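Local atomic coordinates of transcriptional regulator, TetR family (Myxococcus xanthus DK 1622, PDB entry 5K7H), a protein that probably binds operator DNA as a TetR-family transcriptional repressor and holds isovaleryl-coenzyme A in its ligand-binding domain. Residues S81-I86 against R94-H99; Y70-F75 against A132-Y137. One frame throughout, in Å; residues are numbered along the deposited sequence. Where two conformers were deposited one is given.

Contact 1: S81-I86 against R94-H99; sequences SRVQDI and RACMRH. With NI (nickel (II) ion), chain C.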
loop_
_atom_site.group_PDB
_atom_site.type_symbol
_atom_site.label_atom_id
_atom_site.label_comp_id
_atom_site.label_asym_id
_atom_site.label_seq_id
_atom_site.Cartn_x
_atom_site.Cartn_y
_atom_site.Cartn_z
ATOM N N SER A 81 -15.433 2.392 16.714
ATOM C CA SER A 81 -16.414 2.465 17.793
ATOM C C SER A 81 -15.802 2.101 19.141
ATOM O O SER A 81 -16.243 2.610 20.178
ATOM C CB SER A 81 -17.597 1.543 17.494
ATOM O OG SER A 81 -18.338 2.010 16.380
ATOM N N ARG A 82 -14.789 1.234 19.150
ATOM C CA ARG A 82 -14.256 0.696 20.395
ATOM C C ARG A 82 -13.102 1.503 20.971
ATOM O O ARG A 82 -12.781 1.326 22.151
ATOM C CB ARG A 82 -13.786 -0.745 20.183
ATOM C CG ARG A 82 -14.906 -1.725 19.900
ATOM C CD ARG A 82 -14.362 -3.084 19.504
ATOM N NE ARG A 82 -15.390 -3.901 18.860
ATOM C CZ ARG A 82 -15.897 -5.031 19.346
ATOM N NH1 ARG A 82 -15.476 -5.540 20.501
ATOM N NH2 ARG A 82 -16.833 -5.671 18.658
ATOM N N VAL A 83 -12.476 2.373 20.183
ATOM C CA VAL A 83 -11.274 3.083 20.623
ATOM C C VAL A 83 -11.443 4.594 20.639
ATOM O O VAL A 83 -10.601 5.281 21.237
ATOM C CB VAL A 83 -10.052 2.707 19.754
ATOM C CG1 VAL A 83 -9.828 1.204 19.760
ATOM C CG2 VAL A 83 -10.215 3.227 18.325
ATOM N N GLN A 84 -12.483 5.145 20.015
ATOM C CA GLN A 84 -12.534 6.589 19.820
ATOM C C GLN A 84 -12.769 7.365 21.111
ATOM O O GLN A 84 -12.594 8.588 21.109
ATOM C CB GLN A 84 -13.616 6.946 18.798
ATOM C CG GLN A 84 -15.034 6.609 19.218
ATOM C CD GLN A 84 -16.039 6.890 18.116
ATOM O OE1 GLN A 84 -15.725 7.554 17.128
ATOM N NE2 GLN A 84 -17.253 6.377 18.275
ATOM N N ASP A 85 -13.146 6.703 22.203
ATOM C CA ASP A 85 -13.365 7.377 23.477
ATOM C C ASP A 85 -12.217 7.189 24.460
ATOM O O ASP A 85 -12.273 7.740 25.564
ATOM C CB ASP A 85 -14.668 6.886 24.118
ATOM C CG ASP A 85 -15.897 7.302 23.334
ATOM O OD1 ASP A 85 -15.792 8.238 22.513
ATOM O OD2 ASP A 85 -16.970 6.698 23.544
ATOM N N ILE A 86 -11.181 6.432 24.095
ATOM C CA ILE A 86 -10.048 6.250 24.994
ATOM C C ILE A 86 -9.443 7.611 25.307
ATOM O O ILE A 86 -9.138 8.400 24.404
ATOM C CB ILE A 86 -9.025 5.285 24.375
ATOM C CG1 ILE A 86 -9.652 3.891 24.244
ATOM C CG2 ILE A 86 -7.754 5.226 25.226
ATOM C CD1 ILE A 86 -8.753 2.841 23.614
ATOM N N ARG A 94 -2.400 3.302 20.194
ATOM C CA ARG A 94 -1.961 1.918 20.333
ATOM C C ARG A 94 -3.129 0.957 20.153
ATOM O O ARG A 94 -3.044 -0.005 19.380
ATOM C CB ARG A 94 -1.301 1.703 21.696
ATOM C CG ARG A 94 -0.006 2.469 21.893
ATOM C CD ARG A 94 0.791 1.914 23.067
ATOM N NE ARG A 94 1.995 2.701 23.329
ATOM C CZ ARG A 94 2.140 3.571 24.327
ATOM N NH1 ARG A 94 1.161 3.786 25.199
ATOM N NH2 ARG A 94 3.282 4.231 24.456
ATOM N N ALA A 95 -4.230 1.198 20.869
ATOM C CA ALA A 95 -5.403 0.342 20.729
ATOM C C ALA A 95 -5.927 0.359 19.299
ATOM O O ALA A 95 -6.276 -0.690 18.744
ATOM C CB ALA A 95 -6.494 0.783 21.704
ATOM N N CYS A 96 -5.981 1.541 18.682
ATOM C CA CYS A 96 -6.483 1.634 17.315
ATOM C C CYS A 96 -5.624 0.815 16.362
ATOM O O CYS A 96 -6.143 0.164 15.447
ATOM C CB CYS A 96 -6.529 3.097 16.873
ATOM S SG CYS A 96 -7.525 3.387 15.396
ATOM N N MET A 97 -4.306 0.830 16.561
ATOM C CA MET A 97 -3.416 0.046 15.712
ATOM C C MET A 97 -3.669 -1.449 15.886
ATOM O O MET A 97 -3.758 -2.190 14.902
ATOM C CB MET A 97 -1.961 0.394 16.025
ATOM C CG MET A 97 -0.937 -0.486 15.325
ATOM S SD MET A 97 0.719 0.237 15.351
ATOM C CE MET A 97 0.549 1.502 14.097
ATOM N N ARG A 98 -3.791 -1.901 17.136
ATOM C CA ARG A 98 -4.049 -3.322 17.385
ATOM C C ARG A 98 -5.345 -3.764 16.728
ATOM O O ARG A 98 -5.378 -4.766 15.997
ATOM C CB ARG A 98 -4.098 -3.587 18.890
ATOM C CG ARG A 98 -2.747 -3.546 19.570
ATOM C CD ARG A 98 -2.866 -3.827 21.057
ATOM N NE ARG A 98 -1.559 -3.833 21.708
ATOM C CZ ARG A 98 -0.740 -4.878 21.739
ATOM N NH1 ARG A 98 -1.082 -6.020 21.154
ATOM N NH2 ARG A 98 0.429 -4.782 22.357
ATOM N N HIS A 99 -6.438 -3.037 16.971
ATOM C CA HIS A 99 -7.719 -3.410 16.388
ATOM C C HIS A 99 -7.661 -3.376 14.866
ATOM O O HIS A 99 -8.250 -4.232 14.196
ATOM C CB HIS A 99 -8.822 -2.485 16.901
ATOM C CG HIS A 99 -9.163 -2.692 18.343
ATOM N ND1 HIS A 99 -10.435 -3.010 18.767
ATOM C CD2 HIS A 99 -8.400 -2.629 19.459
ATOM C CE1 HIS A 99 -10.442 -3.132 20.082
ATOM N NE2 HIS A 99 -9.220 -2.905 20.527
HETATM NI NI NI C . -8.853 -3.081 22.397
#
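Val-83 reaches across to three residues of helix 89-104 and is the centre of the packed part of this contact, which it makes together with Ile-86. Its CG1 methyl sits squarely over one face of the His-99 imidazole, a CH-pi contact 4.1 Å from the ring centroid and 8° off the ring normal. The same CG1 lies 3.9 Å from Ala-95 CB. The other branch, CG2, turns to Cys-96 and touches its CB at 4.0 Å. With chi1 at -56°, CG1 stands beside the backbone N and CG2 between N and the carbonyl carbon, so one methyl serves Ala-95 and His-99 and the other Cys-96.

A type I turn from Val-83 to Ile-86 ends the first segment and is closed by Ile-86 N to Val-83 O. It brings Ile-86 back over the second helix. The end of its extended chain, CD1, meets Ala-95 CB at 3.6 Å.

The solvent side is looser. Arg-82 passes the edge of the imidazole with its aliphatic part, CD lying 4.0 Å from His-99 CE1. The two side chains cross at about a right angle. The guanidinium goes on to a salt bridge with Glu-77 and does not bond to the ring.

The imidazole is fixed at both nitrogens. His-99 ND1 bonds to the carbonyl oxygen of Gln-78, and His-99 NE2 binds the nickel ion at 1.9 Å, which two further atoms from outside the two segments also bind. Cys-96 faces inward to Tyr-137 and Phe-140 of helix 124-150. Between the two segments the joining is apolar and CH-pi; the bond to Gln-78 of helix 60-83 adds a polar tie between the same helices. With NE2 on the metal and a carbonyl oxygen at ND1, the ring is probably neutral, its ND1 proton pointing to Gln-78 O.

Contact 2: Y70-F75 against A132-Y137; sequences YGMDLF and ARKKKY. With IVC (Isovaleryl-coenzyme A), chain I.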
loop_
_atom_site.group_PDB
_atom_site.type_symbol
_atom_site.label_atom_id
_atom_site.label_comp_id
_atom_site.label_asym_id
_atom_site.label_seq_id
_atom_site.Cartn_x
_atom_site.Cartn_y
_atom_site.Cartn_z
ATOM N N TYR A 70 -20.428 -1.794 3.556
ATOM C CA TYR A 70 -20.395 -2.899 4.505
ATOM C C TYR A 70 -19.022 -3.015 5.153
ATOM O O TYR A 70 -18.912 -3.279 6.355
ATOM C CB TYR A 70 -20.774 -4.200 3.798
ATOM C CG TYR A 70 -20.810 -5.411 4.703
ATOM C CD1 TYR A 70 -21.465 -5.367 5.926
ATOM C CD2 TYR A 70 -20.206 -6.602 4.325
ATOM C CE1 TYR A 70 -21.503 -6.471 6.755
ATOM C CE2 TYR A 70 -20.241 -7.712 5.146
ATOM C CZ TYR A 70 -20.892 -7.642 6.359
ATOM O OH TYR A 70 -20.930 -8.746 7.179
ATOM N N GLY A 71 -17.960 -2.806 4.371
ATOM C CA GLY A 71 -16.618 -2.878 4.926
ATOM C C GLY A 71 -16.343 -1.781 5.937
ATOM O O GLY A 71 -15.650 -2.003 6.933
ATOM N N MET A 72 -16.873 -0.580 5.692
ATOM C CA MET A 72 -16.697 0.512 6.645
ATOM C C MET A 72 -17.526 0.289 7.903
ATOM O O MET A 72 -17.092 0.639 9.006
ATOM C CB MET A 72 -17.062 1.844 5.993
ATOM C CG MET A 72 -16.091 2.277 4.911
ATOM S SD MET A 72 -14.427 2.579 5.540
ATOM C CE MET A 72 -13.551 2.668 3.988
ATOM N N ASP A 73 -18.724 -0.284 7.759
ATOM C CA ASP A 73 -19.513 -0.639 8.937
ATOM C C ASP A 73 -18.740 -1.596 9.833
ATOM O O ASP A 73 -18.706 -1.431 11.057
ATOM C CB ASP A 73 -20.843 -1.263 8.512
ATOM C CG ASP A 73 -21.727 -0.294 7.752
ATOM O OD1 ASP A 73 -21.474 0.927 7.824
ATOM O OD2 ASP A 73 -22.678 -0.755 7.086
ATOM N N LEU A 74 -18.107 -2.606 9.234
ATOM C CA LEU A 74 -17.311 -3.550 10.010
ATOM C C LEU A 74 -16.101 -2.867 10.631
ATOM O O LEU A 74 -15.773 -3.114 11.797
ATOM C CB LEU A 74 -16.871 -4.711 9.121
ATOM C CG LEU A 74 -18.004 -5.532 8.507
ATOM C CD1 LEU A 74 -17.445 -6.466 7.455
ATOM C CD2 LEU A 74 -18.750 -6.309 9.582
ATOM N N PHE A 75 -15.424 -2.008 9.868
ATOM C CA PHE A 75 -14.287 -1.277 10.411
ATOM C C PHE A 75 -14.702 -0.429 11.606
ATOM O O PHE A 75 -14.042 -0.441 12.650
ATOM C CB PHE A 75 -13.661 -0.397 9.334
ATOM C CG PHE A 75 -12.777 0.677 9.884
ATOM C CD1 PHE A 75 -11.505 0.376 10.337
ATOM C CD2 PHE A 75 -13.220 1.985 9.960
ATOM C CE1 PHE A 75 -10.690 1.358 10.847
ATOM C CE2 PHE A 75 -12.410 2.971 10.472
ATOM C CZ PHE A 75 -11.144 2.657 10.917
ATOM N N ALA A 132 -15.532 10.184 2.193
ATOM C CA ALA A 132 -15.962 10.903 3.390
ATOM C C ALA A 132 -15.824 10.028 4.627
ATOM O O ALA A 132 -15.384 10.495 5.684
ATOM C CB ALA A 132 -17.409 11.375 3.237
ATOM N N ARG A 133 -16.198 8.752 4.515
ATOM C CA ARG A 133 -16.068 7.843 5.649
ATOM C C ARG A 133 -14.606 7.525 5.932
ATOM O O ARG A 133 -14.205 7.413 7.096
ATOM C CB ARG A 133 -16.860 6.564 5.384
ATOM C CG ARG A 133 -18.333 6.812 5.084
ATOM C CD ARG A 133 -19.124 5.516 5.034
ATOM N NE ARG A 133 -19.148 4.841 6.329
ATOM C CZ ARG A 133 -19.752 3.679 6.558
ATOM N NH1 ARG A 133 -20.389 3.050 5.580
ATOM N NH2 ARG A 133 -19.717 3.143 7.770
ATOM N N LYS A 134 -13.792 7.379 4.883
ATOM C CA LYS A 134 -12.361 7.169 5.088
ATOM C C LYS A 134 -11.713 8.394 5.715
ATOM O O LYS A 134 -10.840 8.269 6.582
ATOM C CB LYS A 134 -11.670 6.841 3.765
ATOM C CG LYS A 134 -12.218 5.633 3.043
ATOM C CD LYS A 134 -11.221 5.140 2.002
ATOM C CE LYS A 134 -11.883 4.761 0.697
ATOM N NZ LYS A 134 -10.872 4.503 -0.363
ATOM N N LYS A 135 -12.120 9.588 5.282
ATOM C CA LYS A 135 -11.487 10.806 5.770
ATOM C C LYS A 135 -11.769 11.032 7.249
ATOM O O LYS A 135 -10.940 11.622 7.950
ATOM C CB LYS A 135 -11.959 12.002 4.947
ATOM C CG LYS A 135 -10.943 13.119 4.862
ATOM C CD LYS A 135 -11.363 14.168 3.854
ATOM C CE LYS A 135 -10.168 14.969 3.378
ATOM N NZ LYS A 135 -9.331 14.229 2.386
ATOM N N LYS A 136 -12.923 10.576 7.742
ATOM C CA LYS A 136 -13.197 10.684 9.170
ATOM C C LYS A 136 -12.201 9.875 9.987
ATOM O O LYS A 136 -11.836 10.276 11.098
ATOM C CB LYS A 136 -14.625 10.229 9.474
ATOM C CG LYS A 136 -15.693 11.212 9.025
ATOM C CD LYS A 136 -17.065 10.821 9.545
ATOM C CE LYS A 136 -18.098 11.893 9.237
ATOM N NZ LYS A 136 -18.235 12.138 7.774
ATOM N N TYR A 137 -11.748 8.737 9.457
ATOM C CA TYR A 137 -10.744 7.945 10.158
ATOM C C TYR A 137 -9.389 8.639 10.128
ATOM O O TYR A 137 -8.697 8.716 11.152
ATOM C CB TYR A 137 -10.653 6.551 9.539
ATOM C CG TYR A 137 -9.703 5.616 10.253
ATOM C CD1 TYR A 137 -9.627 5.597 11.639
ATOM C CD2 TYR A 137 -8.891 4.741 9.543
ATOM C CE1 TYR A 137 -8.765 4.741 12.298
ATOM C CE2 TYR A 137 -8.025 3.880 10.192
ATOM C CZ TYR A 137 -7.967 3.884 11.569
ATOM O OH TYR A 137 -7.109 3.027 12.218
HETATM O O9 IVC I . -8.324 16.853 3.259
HETATM P P1 IVC I . -6.891 17.088 2.826
HETATM O O5 IVC I . -6.206 18.001 3.837
HETATM O O6 IVC I . -6.887 17.749 1.474
HETATM O O2 IVC I . -6.076 15.658 2.730
HETATM C C1 IVC I . -4.951 15.592 1.852
HETATM C C2 IVC I . -3.638 16.252 2.633
HETATM O O3 IVC I . -4.011 16.637 3.967
HETATM C C4 IVC I . -2.688 15.340 2.700
HETATM N N1 IVC I . -1.601 15.743 1.846
HETATM C C7 IVC I . -1.443 15.515 0.559
HETATM N N2 IVC I . -0.306 16.062 0.148
HETATM C C8 IVC I . 0.275 16.664 1.211
HETATM C C6 IVC I . -0.542 16.466 2.282
HETATM N N3 IVC I . -0.212 16.965 3.501
HETATM C C15 IVC I . 0.903 17.641 3.654
HETATM N N4 IVC I . 1.731 17.852 2.635
HETATM C C12 IVC I . 1.464 17.398 1.423
HETATM N N5 IVC I . 2.394 17.658 0.319
HETATM O O1 IVC I . -3.321 13.969 2.270
HETATM C C3 IVC I . -4.673 14.333 1.546
HETATM C C5 IVC I . -4.463 14.127 0.017
HETATM O O4 IVC I . -5.245 13.009 -0.394
HETATM P P2 IVC I . -6.149 13.224 -1.735
HETATM O O12 IVC I . -5.542 14.327 -2.554
HETATM O O10 IVC I . -6.186 11.951 -2.551
HETATM O O7 IVC I . -7.677 13.639 -1.290
HETATM P P3 IVC I . -8.942 12.605 -1.456
HETATM O O14 IVC I . -10.230 13.386 -1.615
HETATM O O13 IVC I . -8.714 11.759 -2.688
HETATM O O8 IVC I . -9.038 11.635 -0.114
HETATM C C11 IVC I . -9.007 10.244 -0.283
HETATM C C9 IVC I . -8.718 9.607 1.102
HETATM C C13 IVC I . -9.792 10.098 2.105
HETATM C C14 IVC I . -8.822 8.086 0.991
HETATM C C10 IVC I . -7.328 10.069 1.604
HETATM O O11 IVC I . -7.241 9.885 2.961
HETATM C C16 IVC I . -6.218 9.247 0.923
HETATM O O15 IVC I . -6.097 9.257 -0.259
HETATM N N6 IVC I . -5.299 8.434 1.762
HETATM C C17 IVC I . -4.239 7.627 1.133
HETATM C C18 IVC I . -4.779 6.180 0.993
HETATM C C19 IVC I . -5.267 5.648 2.301
HETATM O O16 IVC I . -4.677 5.879 3.293
HETATM N N7 IVC I . -6.489 4.829 2.362
HETATM C C20 IVC I . -6.952 4.298 3.678
HETATM C C21 IVC I . -7.775 5.368 4.479
HETATM S S1 IVC I . -8.564 4.526 5.895
HETATM C C22 IVC I . -9.703 3.274 5.249
HETATM O O17 IVC I . -9.804 3.118 4.089
HETATM C C23 IVC I . -10.550 2.400 6.221
HETATM C C24 IVC I . -9.937 1.012 6.528
HETATM C C25 IVC I . -9.054 0.413 5.395
HETATM C C26 IVC I . -11.049 0.029 6.855
#
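Arg-133 and Asp-73 form the polar part of the contact, a salt bridge at its outer edge. Arg-133 NH2 gives the main hydrogen bond to Asp-73 OD1, 2.8 Å long and 158° at the hydrogen. The acceptor lies near the guanidinium plane, and the donor meets OD1 nearly along its C-O axis. A weak second bond comes from Arg-133 NH1 to the same oxygen. The carboxylate and guanidinium are not coplanar. NH1 also bonds to Asn-69, which further limits rotation of the group.

Aliphatic groups pack beneath the salt bridge. Met-72 CB sits over the centre of one guanidinium face, 3.3 Å from Arg-133 CZ. The Met-72 chain bends at chi2, carrying CE to the aliphatic part of Lys-134, 3.4 Å from its CG.

The aromatic pair is edge-to-face. Phe-75 sends its CZ corner onto the middle of the Tyr-137 ring, with centroids 4.4 Å apart and planes at 66°. Without the ring, as with an alanine here, the Phe-75 edge would probably lose its facing surface and Asn-100 its hydroxyl partner.

Isovaleryl-coenzyme A lies against these side chains, and Trp-172 of the second subunit also hydrogen-bonds it. Its C26 methyl lies 3.5 Å from Phe-75 CD1, and its thioester sulfur S1 is at the edge of the Tyr-137 ring, 3.7 Å from CD2. The acyl group thus lies in the ligand pocket of the TetR fold.

The axes of segments 70-75 and 132-137 run 23° from parallel, 11.2 Å apart at closest approach. Helix 89-104 packs on Phe-75 and Tyr-137, and helix 109-117 on Met-72 and Lys-134 through Ile-115.

From the N terminus, the chain passes the predicted helix-turn-helix and enters helix 60-83, which serves both contacts. Its middle, 70-75, opens the large loop of contact 2. Its C-terminal end with the turn that follows, 81-86, opens the small loop of contact 1, closed only eight residues later by 94-99 on helix 89-104. The chain then runs through helix 109-117 before 132-137 on helix 124-150 closes contact 2. The short loop thus lies wholly within the long one, and the two do not cross. They meet where Cys-96 SG packs 3.2 Å from Tyr-137 OH. Contact 2 lines the acyl end of the ligand; contact 1 joins helices 60-83 and 89-104 next to it.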